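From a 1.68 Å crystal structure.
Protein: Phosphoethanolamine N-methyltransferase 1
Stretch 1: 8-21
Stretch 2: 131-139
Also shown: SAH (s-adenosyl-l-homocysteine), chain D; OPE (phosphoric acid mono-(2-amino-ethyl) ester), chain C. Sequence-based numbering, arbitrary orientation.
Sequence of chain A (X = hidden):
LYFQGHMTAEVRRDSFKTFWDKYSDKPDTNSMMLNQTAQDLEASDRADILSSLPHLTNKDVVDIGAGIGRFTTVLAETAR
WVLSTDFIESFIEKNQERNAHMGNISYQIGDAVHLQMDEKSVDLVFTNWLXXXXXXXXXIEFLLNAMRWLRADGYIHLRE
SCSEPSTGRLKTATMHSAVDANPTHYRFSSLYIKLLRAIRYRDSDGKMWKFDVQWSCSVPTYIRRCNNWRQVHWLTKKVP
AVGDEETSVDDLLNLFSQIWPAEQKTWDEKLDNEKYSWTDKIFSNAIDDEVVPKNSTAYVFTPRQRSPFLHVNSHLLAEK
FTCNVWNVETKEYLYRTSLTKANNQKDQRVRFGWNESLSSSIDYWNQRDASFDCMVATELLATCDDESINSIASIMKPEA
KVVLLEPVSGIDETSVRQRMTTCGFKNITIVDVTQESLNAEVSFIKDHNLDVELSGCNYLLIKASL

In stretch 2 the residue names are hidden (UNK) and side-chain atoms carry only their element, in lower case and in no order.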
# COMPACT_ATOMS: atom_id res chain seq x y z
N THR A 8 -29.55 11.38 -5.04
CA THR A 8 -29.72 9.96 -5.35
C THR A 8 -28.44 9.34 -5.90
O THR A 8 -27.57 10.03 -6.42
CB THR A 8 -30.85 9.69 -6.36
OG1 THR A 8 -30.61 10.44 -7.56
CG2 THR A 8 -32.20 10.06 -5.76
N ALA A 9 -28.34 8.02 -5.79
CA ALA A 9 -27.18 7.30 -6.31
C ALA A 9 -27.00 7.51 -7.81
O ALA A 9 -25.88 7.45 -8.31
CB ALA A 9 -27.30 5.83 -6.00
N GLU A 10 -28.10 7.74 -8.52
CA GLU A 10 -28.05 7.95 -9.96
C GLU A 10 -27.53 9.33 -10.31
O GLU A 10 -26.77 9.48 -11.27
CB GLU A 10 -29.43 7.77 -10.58
CG GLU A 10 -30.15 6.53 -10.12
CD GLU A 10 -31.40 6.26 -10.92
OE1 GLU A 10 -32.49 6.23 -10.31
OE2 GLU A 10 -31.28 6.08 -12.15
N VAL A 11 -27.96 10.33 -9.56
CA VAL A 11 -27.45 11.68 -9.73
C VAL A 11 -25.96 11.71 -9.42
O VAL A 11 -25.18 12.32 -10.15
CB VAL A 11 -28.20 12.69 -8.84
CG1 VAL A 11 -27.47 14.02 -8.78
CG2 VAL A 11 -29.63 12.87 -9.34
N ARG A 12 -25.56 11.05 -8.34
CA ARG A 12 -24.15 10.96 -7.98
C ARG A 12 -23.39 10.11 -8.99
O ARG A 12 -22.24 10.40 -9.30
CB ARG A 12 -23.95 10.40 -6.57
CG ARG A 12 -24.61 11.24 -5.49
CD ARG A 12 -23.88 11.16 -4.16
NE ARG A 12 -24.13 12.37 -3.38
CZ ARG A 12 -24.97 12.45 -2.35
NH1 ARG A 12 -25.64 11.37 -1.96
NH2 ARG A 12 -25.13 13.60 -1.70
N ARG A 13 -24.03 9.07 -9.50
CA ARG A 13 -23.44 8.27 -10.56
C ARG A 13 -23.18 9.16 -11.77
O ARG A 13 -22.10 9.13 -12.36
CB ARG A 13 -24.35 7.10 -10.94
CG ARG A 13 -23.80 6.20 -12.03
CD ARG A 13 -23.07 4.97 -11.47
NE ARG A 13 -22.04 5.32 -10.49
CZ ARG A 13 -20.82 5.74 -10.79
NH1 ARG A 13 -20.44 5.86 -12.06
NH2 ARG A 13 -19.97 6.05 -9.81
N ASP A 14 -24.18 9.97 -12.11
CA ASP A 14 -24.11 10.80 -13.30
C ASP A 14 -23.17 11.99 -13.14
O ASP A 14 -22.74 12.58 -14.13
CB ASP A 14 -25.50 11.28 -13.71
CG ASP A 14 -25.54 11.86 -15.12
OD1 ASP A 14 -24.66 11.51 -15.93
OD2 ASP A 14 -26.45 12.67 -15.41
N SER A 15 -22.85 12.36 -11.90
CA SER A 15 -21.93 13.47 -11.68
C SER A 15 -20.52 13.08 -12.10
O SER A 15 -19.73 13.93 -12.52
CB SER A 15 -21.94 13.92 -10.22
OG SER A 15 -21.13 13.09 -9.42
N PHE A 16 -20.20 11.80 -11.99
CA PHE A 16 -18.90 11.29 -12.41
C PHE A 16 -18.81 11.18 -13.92
O PHE A 16 -17.81 11.57 -14.52
CB PHE A 16 -18.58 9.96 -11.73
CG PHE A 16 -18.12 10.10 -10.30
CD1 PHE A 16 -16.92 10.73 -10.01
CD2 PHE A 16 -18.88 9.59 -9.26
CE1 PHE A 16 -16.49 10.87 -8.69
CE2 PHE A 16 -18.45 9.72 -7.94
CZ PHE A 16 -17.26 10.36 -7.66
N LYS A 17 -19.86 10.65 -14.54
CA LYS A 17 -19.92 10.55 -16.00
C LYS A 17 -19.87 11.94 -16.65
O LYS A 17 -19.25 12.13 -17.70
CB LYS A 17 -21.18 9.78 -16.42
CG LYS A 17 -21.53 9.87 -17.89
CD LYS A 17 -20.47 9.25 -18.75
CE LYS A 17 -20.96 9.11 -20.19
NZ LYS A 17 -21.51 10.38 -20.74
N THR A 18 -20.51 12.91 -16.00
CA THR A 18 -20.48 14.31 -16.44
C THR A 18 -19.07 14.90 -16.32
O THR A 18 -18.61 15.62 -17.20
CB THR A 18 -21.43 15.18 -15.62
OG1 THR A 18 -22.69 14.52 -15.48
CG2 THR A 18 -21.65 16.52 -16.30
N PHE A 19 -18.41 14.61 -15.20
CA PHE A 19 -17.03 15.05 -15.01
C PHE A 19 -16.15 14.51 -16.13
O PHE A 19 -15.38 15.25 -16.74
CB PHE A 19 -16.49 14.59 -13.66
CG PHE A 19 -15.03 14.90 -13.45
CD1 PHE A 19 -14.64 16.16 -13.02
CD2 PHE A 19 -14.06 13.94 -13.69
CE1 PHE A 19 -13.29 16.45 -12.83
CE2 PHE A 19 -12.72 14.22 -13.50
CZ PHE A 19 -12.33 15.47 -13.07
N TRP A 20 -16.27 13.22 -16.42
CA TRP A 20 -15.42 12.62 -17.44
C TRP A 20 -15.83 13.02 -18.85
O TRP A 20 -15.00 13.00 -19.76
CB TRP A 20 -15.31 11.11 -17.25
CG TRP A 20 -14.29 10.78 -16.22
CD1 TRP A 20 -14.50 10.34 -14.95
CD2 TRP A 20 -12.88 10.92 -16.37
NE1 TRP A 20 -13.30 10.18 -14.30
CE2 TRP A 20 -12.28 10.53 -15.15
CE3 TRP A 20 -12.04 11.34 -17.41
CZ2 TRP A 20 -10.91 10.55 -14.95
CZ3 TRP A 20 -10.68 11.36 -17.22
CH2 TRP A 20 -10.12 10.96 -16.00
N ASP A 21 -17.09 13.39 -19.02
CA ASP A 21 -17.54 13.95 -20.29
C ASP A 21 -16.70 15.16 -20.70
O ASP A 21 -16.47 15.39 -21.88
CB ASP A 21 -19.02 14.35 -20.22
CG ASP A 21 -19.96 13.18 -20.43
OD1 ASP A 21 -19.50 12.13 -20.91
OD2 ASP A 21 -21.16 13.33 -20.13
N UNK A 131 -11.73 3.26 -7.98
CA UNK A 131 -12.52 3.30 -6.75
C UNK A 131 -12.81 4.73 -6.29
O UNK A 131 -13.86 5.01 -5.72
c UNK A 131 -11.83 2.54 -5.61
c UNK A 131 -12.99 0.16 -8.27
se UNK A 131 -13.12 0.01 -6.32
c UNK A 131 -11.53 1.07 -5.87
N UNK A 132 -11.87 5.63 -6.54
CA UNK A 132 -12.00 7.03 -6.18
C UNK A 132 -13.14 7.71 -6.95
O UNK A 132 -13.57 8.80 -6.58
c UNK A 132 -10.69 7.76 -6.48
se UNK A 132 -8.37 7.85 -8.27
c UNK A 132 -8.34 9.81 -8.27
c UNK A 132 -10.28 7.60 -7.93
N UNK A 133 -13.63 7.06 -8.00
CA UNK A 133 -14.76 7.57 -8.78
C UNK A 133 -16.05 6.81 -8.49
O UNK A 133 -17.03 6.92 -9.23
o UNK A 133 -9.82 10.54 -11.67
c UNK A 133 -13.16 9.73 -10.47
c UNK A 133 -10.96 8.45 -11.55
c UNK A 133 -13.21 8.36 -10.65
c UNK A 133 -10.94 9.82 -11.34
c UNK A 133 -12.03 10.46 -10.80
c UNK A 133 -14.45 7.57 -10.28
c UNK A 133 -12.10 7.73 -11.20
N UNK A 134 -16.05 6.03 -7.41
CA UNK A 134 -17.24 5.31 -6.95
C UNK A 134 -17.60 5.74 -5.53
O UNK A 134 -16.74 6.18 -4.78
c UNK A 134 -17.76 3.43 -9.31
c UNK A 134 -17.00 3.80 -6.97
c UNK A 134 -16.45 1.66 -8.17
c UNK A 134 -16.67 3.16 -8.31
N UNK A 135 -18.87 5.61 -5.14
CA UNK A 135 -19.27 5.88 -3.76
C UNK A 135 -18.79 4.73 -2.89
O UNK A 135 -18.42 3.68 -3.41
c UNK A 135 -20.78 6.02 -3.64
o UNK A 135 -21.41 4.79 -3.93
N UNK A 136 -18.81 4.93 -1.58
CA UNK A 136 -18.41 3.88 -0.65
C UNK A 136 -19.20 2.60 -0.85
O UNK A 136 -18.63 1.50 -0.81
c UNK A 136 -18.56 4.36 0.80
o UNK A 136 -16.64 5.71 0.40
o UNK A 136 -17.28 5.44 2.48
c UNK A 136 -17.41 5.23 1.26
N UNK A 137 -20.50 2.71 -1.07
CA UNK A 137 -21.31 1.51 -1.26
C UNK A 137 -20.95 0.80 -2.56
O UNK A 137 -20.87 -0.42 -2.61
n UNK A 137 -26.12 0.22 1.66
n UNK A 137 -26.99 -1.76 0.89
c UNK A 137 -26.33 -0.64 0.66
c UNK A 137 -23.64 0.56 -1.03
c UNK A 137 -25.13 0.84 -0.91
c UNK A 137 -22.81 1.81 -1.22
n UNK A 137 -25.88 -0.36 -0.56
N UNK A 138 -20.71 1.59 -3.61
CA UNK A 138 -20.32 1.04 -4.91
C UNK A 138 -18.96 0.35 -4.89
O UNK A 138 -18.77 -0.67 -5.56
c UNK A 138 -20.34 2.14 -5.97
c UNK A 138 -21.73 2.65 -6.30
o UNK A 138 -22.81 4.35 -7.56
c UNK A 138 -21.74 3.96 -7.05
o UNK A 138 -20.67 4.61 -7.15
N UNK A 139 -18.01 0.90 -4.13
CA UNK A 139 -16.70 0.28 -3.97
C UNK A 139 -16.86 -1.13 -3.40
O UNK A 139 -16.28 -2.09 -3.92
c UNK A 139 -15.77 1.11 -3.05
c UNK A 139 -14.53 0.31 -2.67
c UNK A 139 -15.36 2.40 -3.73
N SAH D . -7.29 3.45 -15.90
CA SAH D . -6.83 4.30 -17.01
CB SAH D . -7.66 5.63 -16.99
CG SAH D . -7.60 6.38 -15.66
SD SAH D . -8.73 7.80 -15.52
C SAH D . -5.38 4.56 -16.92
O SAH D . -4.85 4.66 -15.83
OXT SAH D . -4.81 4.97 -17.90
C5' SAH D . -10.36 7.08 -15.18
C4' SAH D . -10.98 6.26 -16.16
O4' SAH D . -12.01 5.45 -15.53
C3' SAH D . -11.66 7.06 -17.19
O3' SAH D . -11.51 6.44 -18.45
C2' SAH D . -13.06 7.03 -16.81
O2' SAH D . -13.90 7.20 -17.92
C1' SAH D . -13.20 5.69 -16.21
N9 SAH D . -14.37 5.56 -15.27
C8 SAH D . -14.60 6.25 -14.14
N7 SAH D . -15.67 5.71 -13.55
C5 SAH D . -16.12 4.69 -14.28
C6 SAH D . -17.19 3.79 -14.14
N6 SAH D . -18.05 3.86 -13.07
N1 SAH D . -17.35 2.85 -15.09
C2 SAH D . -16.54 2.76 -16.14
N3 SAH D . -15.51 3.61 -16.30
C4 SAH D . -15.28 4.58 -15.39
CA OPE C . -5.59 11.17 -11.51
CB OPE C . -6.02 10.61 -12.83
O1 OPE C . -5.21 13.60 -10.04
O2 OPE C . -5.71 11.84 -8.41
O3 OPE C . -7.54 13.37 -9.14
O4 OPE C . -6.60 11.67 -10.72
N OPE C . -7.10 9.66 -12.82
P OPE C . -6.28 12.65 -9.55
O HOH W 1 -23.84 6.34 -6.18
O HOH W 2 -17.78 6.59 -11.91

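Position 131 carries an unbranched side chain of two carbons, a selenium and a terminal carbon, and it lies out of reach of stretch 1. Selenium in such a chain identifies selenomethionine, Met 131. Position 132 has the same composition; its backbone O lies 4.1 Å from Phe 16 CZ, while its terminal carbon approaches the bound phosphoethanolamine. This is again selenomethionine, Met 132, with CE 3.3 Å from OPE O2.

Position 133 shows one carbon leading to a six-carbon ring that bears a single oxygen. The ring packs against Phe 16 and Trp 20, and the backbone O sits over one face of the Phe 16 ring, 3.2 Å from Phe 16 CD2. A hydroxylated six-membered ring is tyrosine, Tyr 133. Its CD1 is 3.9 Å from Phe 16 CD1, and its face receives the edge of Trp 20, with ring planes at 82°. Tyr 133 OH accepts a hydrogen bond from OPE N (3.1 Å).

At position 134 four carbons fork at the second, and one of the terminal carbons reaches the Arg 13 guanidinium although CA-to-CB points away. This is leucine, Leu 134, whose CD2 is 3.5 Å from Arg 13 NH2. Position 135 has one carbon and one oxygen and makes no contact with stretch 1: Ser 135, the N-cap of the helix that follows.

Position 136 has two carbons, the second carrying two oxygens, and is out of reach; the short carboxylate is Asp 136. Position 137 extends through three carbons and a nitrogen to a carbon with two further nitrogens. This exposed guanidinium, also remote from stretch 1, belongs to Arg 137.

Position 138 has three carbons, the third bearing two oxygens, both facing the Arg 13 guanidinium. The longer carboxylate is glutamate, Glu 138. Its OE2 accepts from Arg 13 NE (3.2 Å) and its OE1 from Arg 13 NH2 (3.1 Å), a two-pronged salt bridge. Ser 135 N also donates to Glu 138 OE1 (2.9 Å), and Glu 138 N returns a capping bond to Ser 135 OG (3.3 Å). Position 139 has one carbon carrying two more, out of reach: Val 139.

Arg 13 NH2 also donates to Tyr 133 O (3.1 Å), so one guanidinium ties the backbone of Tyr 133 to the side chain of Glu 138. Water 1 links Ala 9 O to Glu 138 OE2, and water 2 joins Arg 13 NH1, Tyr 133 O and SAH N6, drawing in the ligand.

Stretch 2, residues 131-139: MMYLSDREV
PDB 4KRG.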